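Local coordinates for cell division protein FtsZ 1 (Methanocaldococcus jannaschii, PDB 2VAP) that probably assembles, in a GTP-dependent manner, into the contractile Z ring at the division site, as a tubulin-like protein that binds and hydrolyses GTP, at residues L30-L33 and Q34-A38; L222-L225 and I226-D229; L295-E298 and E299-V303. All coordinates share one frame; numbering follows the deposited sequence.

Contact 1 (L30-L33 and Q34-A38); sequences LEYL and QQTKA
Gln34, Gln35, Thr36 and Lys37 form a type I beta turn that ends the N-terminal helix 24-34, and this turn folds back on the carbonyls of Leu30 to Leu33 and on the Tyr32 ring. Gln34 still belongs to the helix by its bonding: its N donates to Leu30 O at 3.0 Å, and its CB and CG lie alongside that same oxygen. At Gln35 the pattern loosens, since the backbone N is shared between two weak bonds, one to Glu31 O and one to Tyr32 O, both 3.3 Å long. The Gln35 side chain is poorly ordered and bends back near Tyr32 O.

Thr36, the buried residue of the turn, supplies the side-chain hydrogen bond and the ring contact. OG1 sits between the backbone N and the carbonyl carbon (chi1 67°), which turns the hydroxyl back to donate to Leu33 O at 2.6 Å. Thr36 N donates to the same oxygen at 3.2 Å. Both donors arrive from one face of the Leu33 carbonyl plane, OG1 tilted 24° from it and N well above it, so the oxygen at the end of the helix is held twice by one residue. The same rotation sends the methyl of Thr36 to the tyrosine: CG2 makes a CH-pi contact over one face of the Tyr32 ring, 4.2 Å from the centroid and 23° off the normal, displaced toward the rim. Asp235 also touches Thr36. Lys37 N closes the turn on Gln34 O, after which the chain extends toward strand 40-45 of the GTPase domain, with Lys37 CG 3.6 Å from Leu33 O.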
ATOM      1  N   LEU A  30       6.505  11.970  26.658  1.00 20.50           N
ATOM      2  CA  LEU A  30       7.330  11.503  25.543  1.00 18.33           C
ATOM      3  C   LEU A  30       7.335   9.980  25.430  1.00 20.81           C
ATOM      4  O   LEU A  30       7.326   9.436  24.323  1.00 20.53           O
ATOM      5  CB  LEU A  30       8.766  12.026  25.668  1.00 29.46           C
ATOM      6  CG  LEU A  30       9.028  13.489  25.302  1.00 30.54           C
ATOM      7  CD1 LEU A  30      10.402  13.919  25.788  1.00 31.15           C
ATOM      8  CD2 LEU A  30       8.897  13.717  23.802  1.00 46.61           C
ATOM      9  N   GLU A  31       7.346   9.305  26.580  1.00 19.27           N
ATOM     10  CA  GLU A  31       7.291   7.844  26.635  1.00 18.03           C
ATOM     11  C   GLU A  31       5.983   7.300  26.062  1.00 20.58           C
ATOM     12  O   GLU A  31       5.989   6.292  25.351  1.00 23.18           O
ATOM     13  CB  GLU A  31       7.492   7.344  28.068  1.00 23.88           C
ATOM     14  CG  GLU A  31       8.943   7.346  28.536  1.00 30.73           C
ATOM     15  CD  GLU A  31       9.102   6.908  29.983  1.00220.48           C
ATOM     16  OE1 GLU A  31       9.886   7.549  30.713  1.00 61.85           O
ATOM     17  OE2 GLU A  31       8.446   5.926  30.393  1.00 63.08           O
ATOM     18  N   TYR A  32       4.871   7.967  26.371  1.00 19.30           N
ATOM     19  CA  TYR A  32       3.573   7.586  25.814  1.00 15.63           C
ATOM     20  C   TYR A  32       3.548   7.739  24.293  1.00 16.60           C
ATOM     21  O   TYR A  32       3.085   6.845  23.582  1.00 19.59           O
ATOM     22  CB  TYR A  32       2.419   8.383  26.445  1.00 18.98           C
ATOM     23  CG  TYR A  32       1.152   8.343  25.611  1.00 15.15           C
ATOM     24  CD1 TYR A  32       0.425   7.160  25.468  1.00 22.41           C
ATOM     25  CD2 TYR A  32       0.697   9.480  24.941  1.00 18.21           C
ATOM     26  CE1 TYR A  32      -0.723   7.110  24.686  1.00 19.44           C
ATOM     27  CE2 TYR A  32      -0.456   9.441  24.158  1.00 20.45           C
ATOM     28  CZ  TYR A  32      -1.160   8.252  24.039  1.00 18.43           C
ATOM     29  OH  TYR A  32      -2.299   8.197  23.271  1.00 20.96           O
ATOM     30  N   LEU A  33       4.043   8.872  23.800  1.00 17.74           N
ATOM     31  CA  LEU A  33       4.041   9.150  22.365  1.00 18.55           C
ATOM     32  C   LEU A  33       4.937   8.188  21.587  1.00 17.46           C
ATOM     33  O   LEU A  33       4.614   7.810  20.460  1.00 19.84           O
ATOM     34  CB  LEU A  33       4.439  10.603  22.090  1.00 18.57           C
ATOM     35  CG  LEU A  33       3.519  11.687  22.660  1.00 20.25           C
ATOM     36  CD1 LEU A  33       4.232  13.017  22.648  1.00 25.61           C
ATOM     37  CD2 LEU A  33       2.198  11.778  21.909  1.00 25.85           C
ATOM     38  N   GLN A  34       6.051   7.790  22.201  1.00 22.17           N
ATOM     39  CA  GLN A  34       6.977   6.826  21.604  1.00 25.13           C
ATOM     40  C   GLN A  34       6.345   5.452  21.376  1.00 21.25           C
ATOM     41  O   GLN A  34       6.625   4.799  20.371  1.00 24.21           O
ATOM     42  CB  GLN A  34       8.246   6.689  22.452  1.00 25.63           C
ATOM     43  CG  GLN A  34       9.291   7.765  22.193  1.00 75.46           C
ATOM     44  CD  GLN A  34      10.539   7.603  23.046  1.00225.44           C
ATOM     45  OE1 GLN A  34      10.994   6.487  23.305  1.00295.61           O
ATOM     46  NE2 GLN A  34      11.105   8.723  23.480  1.00 75.12           N
ATOM     47  N   GLN A  35       5.493   5.020  22.306  1.00 20.82           N
ATOM     48  CA  GLN A  35       4.848   3.705  22.194  1.00 26.08           C
ATOM     49  C   GLN A  35       3.635   3.693  21.250  1.00 19.86           C
ATOM     50  O   GLN A  35       3.036   2.640  21.020  1.00 23.95           O
ATOM     51  CB  GLN A  35       4.514   3.113  23.577  1.00 37.59           C
ATOM     52  CG  GLN A  35       3.503   3.891  24.417  1.00 30.60           C
ATOM     53  CD  GLN A  35       2.058   3.557  24.085  1.00500.00           C
ATOM     54  OE1 GLN A  35       1.260   4.443  23.783  1.00 35.04           O
ATOM     55  NE2 GLN A  35       1.715   2.273  24.137  1.00 40.20           N
ATOM     56  N   THR A  36       3.285   4.861  20.710  1.00 16.61           N
ATOM     57  CA  THR A  36       2.260   4.957  19.667  1.00 14.35           C
ATOM     58  C   THR A  36       2.887   4.821  18.281  1.00 20.04           C
ATOM     59  O   THR A  36       2.179   4.692  17.280  1.00 17.67           O
ATOM     60  CB  THR A  36       1.452   6.281  19.729  1.00 17.61           C
ATOM     61  OG1 THR A  36       2.301   7.389  19.401  1.00 17.09           O
ATOM     62  CG2 THR A  36       0.832   6.490  21.107  1.00 17.31           C
ATOM     63  N   LYS A  37       4.218   4.857  18.237  1.00 17.59           N
ATOM     64  CA  LYS A  37       4.971   4.751  16.989  1.00 16.99           C
ATOM     65  C   LYS A  37       5.237   3.293  16.618  1.00 18.12           C
ATOM     66  O   LYS A  37       4.992   2.381  17.412  1.00 23.64           O
ATOM     67  CB  LYS A  37       6.298   5.513  17.094  1.00 18.55           C
ATOM     68  CG  LYS A  37       6.156   7.014  17.302  1.00 21.83           C
ATOM     69  CD  LYS A  37       7.517   7.687  17.381  1.00 30.12           C
ATOM     70  CE  LYS A  37       7.383   9.181  17.620  1.00 36.62           C
ATOM     71  NZ  LYS A  37       8.710   9.855  17.662  1.00 67.01           N
ATOM     72  N   ALA A  38       5.742   3.085  15.404  1.00 16.24           N
ATOM     73  CA  ALA A  38       6.087   1.751  14.924  1.00 14.69           C
ATOM     74  C   ALA A  38       7.305   1.788  14.011  1.00 15.12           C
ATOM     75  O   ALA A  38       7.492   2.740  13.248  1.00 17.56           O
ATOM     76  CB  ALA A  38       4.908   1.132  14.194  1.00 22.39           C
TER

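Contact 2 (L222-L225 and I226-D229); sequences LVEL and ITKD
Over one face of the Glu224 carboxylate lies the aliphatic part of Lys228, its CD 3.6 Å from Glu224 OE1. The lysine chain is fully extended and crosses the glutamate at a slant, which leaves Lys228 NZ 4.1 Å from OE1, beyond a salt bridge. A water spans the two, 3.0 Å from OE1 and equally far from NZ. Both groups have further partners: Glu224 OE2 accepts from Glu62 N, and NZ donates to Ile323 O.

The second flat group is the Val223 carbonyl. Thr227 N approaches in its plane at 3.0 Å, whereas Ile226 N stands 49° out of the plane at the same range, so Val223 O is a shared acceptor in the last helical turn. Lys228 N still bonds to Glu224 O, although Lys228 is the first residue with non-helical backbone angles. A chi1 of 64° places Thr227 OG1, bonded to Glu62 O, 3.4 Å from Glu224 CA.

This is the C-terminal end of helix 204-227, the long central helix between, and connecting, the two domains, as in tubulin: Val223 and Ile226 pack on strands 40-45 and 124-130 of the GTPase domain, Leu225 on strand 284-291 of the other, and Leu222 on both that strand and Phe126.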
ATOM      1  N   LEU A 222      -0.696   5.321   3.432  1.00 10.21           N
ATOM      2  CA  LEU A 222      -0.905   4.402   4.551  1.00  9.76           C
ATOM      3  C   LEU A 222       0.202   4.503   5.599  1.00 10.03           C
ATOM      4  O   LEU A 222      -0.079   4.524   6.800  1.00 13.30           O
ATOM      5  CB  LEU A 222      -1.054   2.956   4.064  1.00 10.25           C
ATOM      6  CG  LEU A 222      -2.440   2.532   3.570  1.00 13.41           C
ATOM      7  CD1 LEU A 222      -2.347   1.247   2.763  1.00 13.35           C
ATOM      8  CD2 LEU A 222      -3.418   2.369   4.730  1.00 17.44           C
ATOM      9  N   VAL A 223       1.451   4.564   5.140  1.00 10.97           N
ATOM     10  CA  VAL A 223       2.607   4.694   6.029  1.00  8.40           C
ATOM     11  C   VAL A 223       2.545   6.000   6.824  1.00  8.08           C
ATOM     12  O   VAL A 223       2.652   5.993   8.052  1.00  9.91           O
ATOM     13  CB  VAL A 223       3.952   4.617   5.249  1.00  9.11           C
ATOM     14  CG1 VAL A 223       5.131   5.008   6.142  1.00 10.93           C
ATOM     15  CG2 VAL A 223       4.166   3.225   4.680  1.00  9.47           C
ATOM     16  N   GLU A 224       2.352   7.110   6.115  1.00 10.17           N
ATOM     17  CA  GLU A 224       2.414   8.439   6.727  1.00 10.98           C
ATOM     18  C   GLU A 224       1.186   8.787   7.574  1.00 12.22           C
ATOM     19  O   GLU A 224       1.226   9.719   8.383  1.00 12.64           O
ATOM     20  CB  GLU A 224       2.723   9.511   5.675  1.00 12.00           C
ATOM     21  CG  GLU A 224       4.132   9.367   5.089  1.00 12.48           C
ATOM     22  CD  GLU A 224       4.555  10.517   4.191  1.00 17.48           C
ATOM     23  OE1 GLU A 224       3.685  11.263   3.693  1.00 17.07           O
ATOM     24  OE2 GLU A 224       5.777  10.666   3.973  1.00 16.34           O
ATOM     25  N   LEU A 225       0.110   8.022   7.402  1.00 13.55           N
ATOM     26  CA  LEU A 225      -1.028   8.076   8.317  1.00 10.56           C
ATOM     27  C   LEU A 225      -0.550   7.804   9.748  1.00 10.87           C
ATOM     28  O   LEU A 225      -1.048   8.400  10.704  1.00 16.01           O
ATOM     29  CB  LEU A 225      -2.099   7.061   7.899  1.00 15.02           C
ATOM     30  CG  LEU A 225      -3.406   6.973   8.691  1.00 13.59           C
ATOM     31  CD1 LEU A 225      -4.258   8.220   8.502  1.00 17.85           C
ATOM     32  CD2 LEU A 225      -4.183   5.736   8.277  1.00 16.90           C
ATOM     33  N   ILE A 226       0.435   6.913   9.871  1.00 12.06           N
ATOM     34  CA  ILE A 226       1.037   6.557  11.154  1.00 11.50           C
ATOM     35  C   ILE A 226       2.235   7.449  11.503  1.00 11.63           C
ATOM     36  O   ILE A 226       2.341   7.938  12.630  1.00 15.30           O
ATOM     37  CB  ILE A 226       1.489   5.067  11.170  1.00 15.41           C
ATOM     38  CG1 ILE A 226       0.342   4.148  10.730  1.00 17.14           C
ATOM     39  CG2 ILE A 226       2.015   4.668  12.552  1.00 20.49           C
ATOM     40  CD1 ILE A 226       0.780   2.761  10.289  1.00 23.43           C
ATOM     41  N   THR A 227       3.119   7.672  10.529  1.00 12.07           N
ATOM     42  CA  THR A 227       4.453   8.230  10.802  1.00 13.04           C
ATOM     43  C   THR A 227       4.582   9.752  10.721  1.00 10.81           C
ATOM     44  O   THR A 227       5.415  10.338  11.414  1.00 15.89           O
ATOM     45  CB  THR A 227       5.527   7.625   9.867  1.00 12.49           C
ATOM     46  OG1 THR A 227       5.245   7.988   8.511  1.00 11.22           O
ATOM     47  CG2 THR A 227       5.571   6.108   9.993  1.00 10.93           C
ATOM     48  N   LYS A 228       3.781  10.381   9.866  1.00  9.29           N
ATOM     49  CA  LYS A 228       3.930  11.810   9.588  1.00 11.52           C
ATOM     50  C   LYS A 228       3.276  12.680  10.658  1.00 13.84           C
ATOM     51  O   LYS A 228       2.259  12.303  11.245  1.00 13.91           O
ATOM     52  CB  LYS A 228       3.364  12.144   8.202  1.00 12.00           C
ATOM     53  CG  LYS A 228       3.682  13.547   7.695  1.00 11.41           C
ATOM     54  CD  LYS A 228       3.225  13.730   6.259  1.00 16.18           C
ATOM     55  CE  LYS A 228       3.505  15.140   5.765  1.00 20.84           C
ATOM     56  NZ  LYS A 228       3.218  15.285   4.311  1.00 19.96           N
ATOM     57  N   ASP A 229       3.880  13.840  10.910  1.00 11.42           N
ATOM     58  CA  ASP A 229       3.283  14.855  11.769  1.00 12.22           C
ATOM     59  C   ASP A 229       1.952  15.281  11.163  1.00 11.59           C
ATOM     60  O   ASP A 229       1.866  15.539   9.962  1.00 13.12           O
ATOM     61  CB  ASP A 229       4.209  16.064  11.884  1.00 16.31           C
ATOM     62  CG  ASP A 229       3.699  17.095  12.865  1.00 15.90           C
ATOM     63  OD1 ASP A 229       3.111  18.104  12.419  1.00 17.90           O
ATOM     64  OD2 ASP A 229       3.874  16.893  14.082  1.00 16.06           O
TER
HETATM   65  O   HOH W   1       5.449  13.617   3.295  1.00 38.16           O
HETATM   66  O   HOH W   2      -0.198  11.244  11.069  1.00 24.18           O

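Contact 3 (L295-E298 and E299-V303); sequences LTLE and EAREV
Arg301 N to Leu297 O, at 2.8 Å and with an N-H...O angle of 163°, is the shortest sound bond here and follows the first backbone bond of helix 297-310, Ala300 N to Thr296 O. Ahead of it stands a capping box. In the N-cap residue Thr296 a chi1 of 65° aims OG1 into the first turn, where it accepts from Glu299 N at 3.1 Å. In return Glu299, its chain extended and crossing Thr296 at about a right angle, brings OE2 to 3.2 Å from Thr296 N and receives that N-H on its anti lone pair. OE2 also rests 3.7 Å from Leu295 CD1, while Glu299 OE1 forms a salt bridge with Arg261 of the neighbouring helix 261-270.

On another side of the turn, Leu297 CG touches Arg301 CD at 4.0 Å. A water 2.9 Å from Arg301 NH1 joins it to Glu298 OE2 by a weak bond; Glu298 is poorly ordered.

The turn starts the helical crossover from strand 284-291 to strand 316-323, on which Ala300 packs. The box thus gives the N-H groups of Thr296 and Glu299 side-chain acceptors, and the helix N-terminus, together with Arg261, would be expected to stabilise the negative charge of Glu299.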
ATOM      1  N   LEU A 295      -5.836  23.499   6.006  1.00 21.06           N
ATOM      2  CA  LEU A 295      -6.719  22.370   6.307  1.00 16.62           C
ATOM      3  C   LEU A 295      -7.231  22.468   7.742  1.00 14.41           C
ATOM      4  O   LEU A 295      -6.460  22.732   8.668  1.00 21.26           O
ATOM      5  CB  LEU A 295      -5.991  21.034   6.089  1.00 15.89           C
ATOM      6  CG  LEU A 295      -6.739  19.723   6.367  1.00 17.48           C
ATOM      7  CD1 LEU A 295      -7.797  19.439   5.305  1.00 20.53           C
ATOM      8  CD2 LEU A 295      -5.762  18.561   6.469  1.00 17.71           C
ATOM      9  N   THR A 296      -8.535  22.267   7.916  1.00 15.65           N
ATOM     10  CA  THR A 296      -9.156  22.350   9.236  1.00 16.39           C
ATOM     11  C   THR A 296      -9.636  20.987   9.725  1.00 20.02           C
ATOM     12  O   THR A 296      -9.878  20.078   8.924  1.00 17.43           O
ATOM     13  CB  THR A 296     -10.352  23.334   9.253  1.00 18.81           C
ATOM     14  OG1 THR A 296     -11.401  22.834   8.412  1.00 22.39           O
ATOM     15  CG2 THR A 296      -9.929  24.719   8.778  1.00 21.24           C
ATOM     16  N   LEU A 297      -9.775  20.861  11.044  1.00 20.15           N
ATOM     17  CA  LEU A 297     -10.354  19.671  11.665  1.00 18.09           C
ATOM     18  C   LEU A 297     -11.796  19.458  11.199  1.00 17.51           C
ATOM     19  O   LEU A 297     -12.235  18.321  11.023  1.00 18.70           O
ATOM     20  CB  LEU A 297     -10.294  19.781  13.194  1.00 23.10           C
ATOM     21  CG  LEU A 297     -10.858  18.640  14.051  1.00 32.66           C
ATOM     22  CD1 LEU A 297     -10.027  17.372  13.914  1.00 48.98           C
ATOM     23  CD2 LEU A 297     -10.951  19.060  15.508  1.00 40.45           C
ATOM     24  N   GLU A 298     -12.517  20.562  10.995  1.00 19.83           N
ATOM     25  CA  GLU A 298     -13.900  20.529  10.510  1.00 17.52           C
ATOM     26  C   GLU A 298     -14.004  19.861   9.138  1.00 16.02           C
ATOM     27  O   GLU A 298     -14.930  19.084   8.891  1.00 19.06           O
ATOM     28  CB  GLU A 298     -14.494  21.943  10.458  1.00 18.05           C
ATOM     29  CG  GLU A 298     -14.833  22.547  11.825  1.00 38.04           C
ATOM     30  CD  GLU A 298     -13.614  23.045  12.592  1.00500.00           C
ATOM     31  OE1 GLU A 298     -12.594  23.392  11.957  1.00 34.98           O
ATOM     32  OE2 GLU A 298     -13.678  23.092  13.838  1.00 44.20           O
ATOM     33  N   GLU A 299     -13.050  20.167   8.260  1.00 17.31           N
ATOM     34  CA  GLU A 299     -12.966  19.545   6.938  1.00 19.18           C
ATOM     35  C   GLU A 299     -12.715  18.044   7.044  1.00 18.34           C
ATOM     36  O   GLU A 299     -13.382  17.248   6.377  1.00 15.43           O
ATOM     37  CB  GLU A 299     -11.867  20.201   6.097  1.00 20.69           C
ATOM     38  CG  GLU A 299     -12.259  21.542   5.496  1.00 17.96           C
ATOM     39  CD  GLU A 299     -11.165  22.135   4.629  1.00 23.29           C
ATOM     40  OE1 GLU A 299     -11.422  22.355   3.428  1.00 29.84           O
ATOM     41  OE2 GLU A 299     -10.052  22.377   5.142  1.00 25.08           O
ATOM     42  N   ALA A 300     -11.757  17.667   7.891  1.00 15.47           N
ATOM     43  CA  ALA A 300     -11.429  16.262   8.132  1.00 15.79           C
ATOM     44  C   ALA A 300     -12.618  15.497   8.712  1.00 17.09           C
ATOM     45  O   ALA A 300     -12.917  14.386   8.273  1.00 18.13           O
ATOM     46  CB  ALA A 300     -10.215  16.146   9.045  1.00 20.63           C
ATOM     47  N   ARG A 301     -13.297  16.106   9.685  1.00 14.55           N
ATOM     48  CA  ARG A 301     -14.491  15.521  10.300  1.00 15.94           C
ATOM     49  C   ARG A 301     -15.614  15.291   9.290  1.00 16.10           C
ATOM     50  O   ARG A 301     -16.321  14.286   9.366  1.00 18.09           O
ATOM     51  CB  ARG A 301     -14.990  16.397  11.453  1.00 17.97           C
ATOM     52  CG  ARG A 301     -14.184  16.256  12.739  1.00 18.98           C
ATOM     53  CD  ARG A 301     -14.630  17.263  13.793  1.00 26.45           C
ATOM     54  NE  ARG A 301     -15.984  16.999  14.280  1.00 39.23           N
ATOM     55  CZ  ARG A 301     -16.621  17.738  15.186  1.00 88.85           C
ATOM     56  NH1 ARG A 301     -16.037  18.802  15.722  1.00 45.51           N
ATOM     57  NH2 ARG A 301     -17.850  17.410  15.557  1.00 36.85           N
ATOM     58  N   GLU A 302     -15.765  16.226   8.351  1.00 14.51           N
ATOM     59  CA  GLU A 302     -16.762  16.115   7.282  1.00 14.26           C
ATOM     60  C   GLU A 302     -16.503  14.886   6.408  1.00 18.71           C
ATOM     61  O   GLU A 302     -17.438  14.168   6.044  1.00 18.81           O
ATOM     62  CB  GLU A 302     -16.779  17.390   6.429  1.00 18.37           C
ATOM     63  CG  GLU A 302     -17.923  17.461   5.417  1.00 23.95           C
ATOM     64  CD  GLU A 302     -17.963  18.771   4.643  1.00 34.64           C
ATOM     65  OE1 GLU A 302     -16.896  19.395   4.444  1.00 50.33           O
ATOM     66  OE2 GLU A 302     -19.067  19.176   4.224  1.00115.56           O
ATOM     67  N   VAL A 303     -15.231  14.650   6.087  1.00 16.13           N
ATOM     68  CA  VAL A 303     -14.812  13.486   5.302  1.00 11.36           C
ATOM     69  C   VAL A 303     -15.167  12.181   6.022  1.00 16.32           C
ATOM     70  O   VAL A 303     -15.787  11.291   5.433  1.00 14.70           O
ATOM     71  CB  VAL A 303     -13.288  13.535   4.976  1.00 12.57           C
ATOM     72  CG1 VAL A 303     -12.816  12.236   4.327  1.00 14.24           C
ATOM     73  CG2 VAL A 303     -12.967  14.726   4.080  1.00 13.43           C
TER
HETATM   74  O   HOH W   3     -13.913  20.510  14.608  1.00 38.72           O
HETATM   75  O   HOH W   4     -16.630  20.971   6.642  1.00 47.25           O

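The three contacts are helix ends: contacts 1 and 2 end helices, contact 3 begins one. Contacts 1 and 2 lie closest, centres 14 Å apart and nearest atoms about 5 Å; contacts 2 and 3 have centres 17 Å apart, and contacts 1 and 3 25 Å. None touches another directly. What joins them is the chain just after contact 2: Leu231 and Ile232 pack on Leu295 and Leu297, Asn233 bonds back to Ile226 O, and Phe236 shares a backbone bond with Thr36. All three are away from the nucleotide site. Contact 2 is nevertheless linked to it through helix 204-227, which carries the GTP-binding Asp212 ten residues before Leu222.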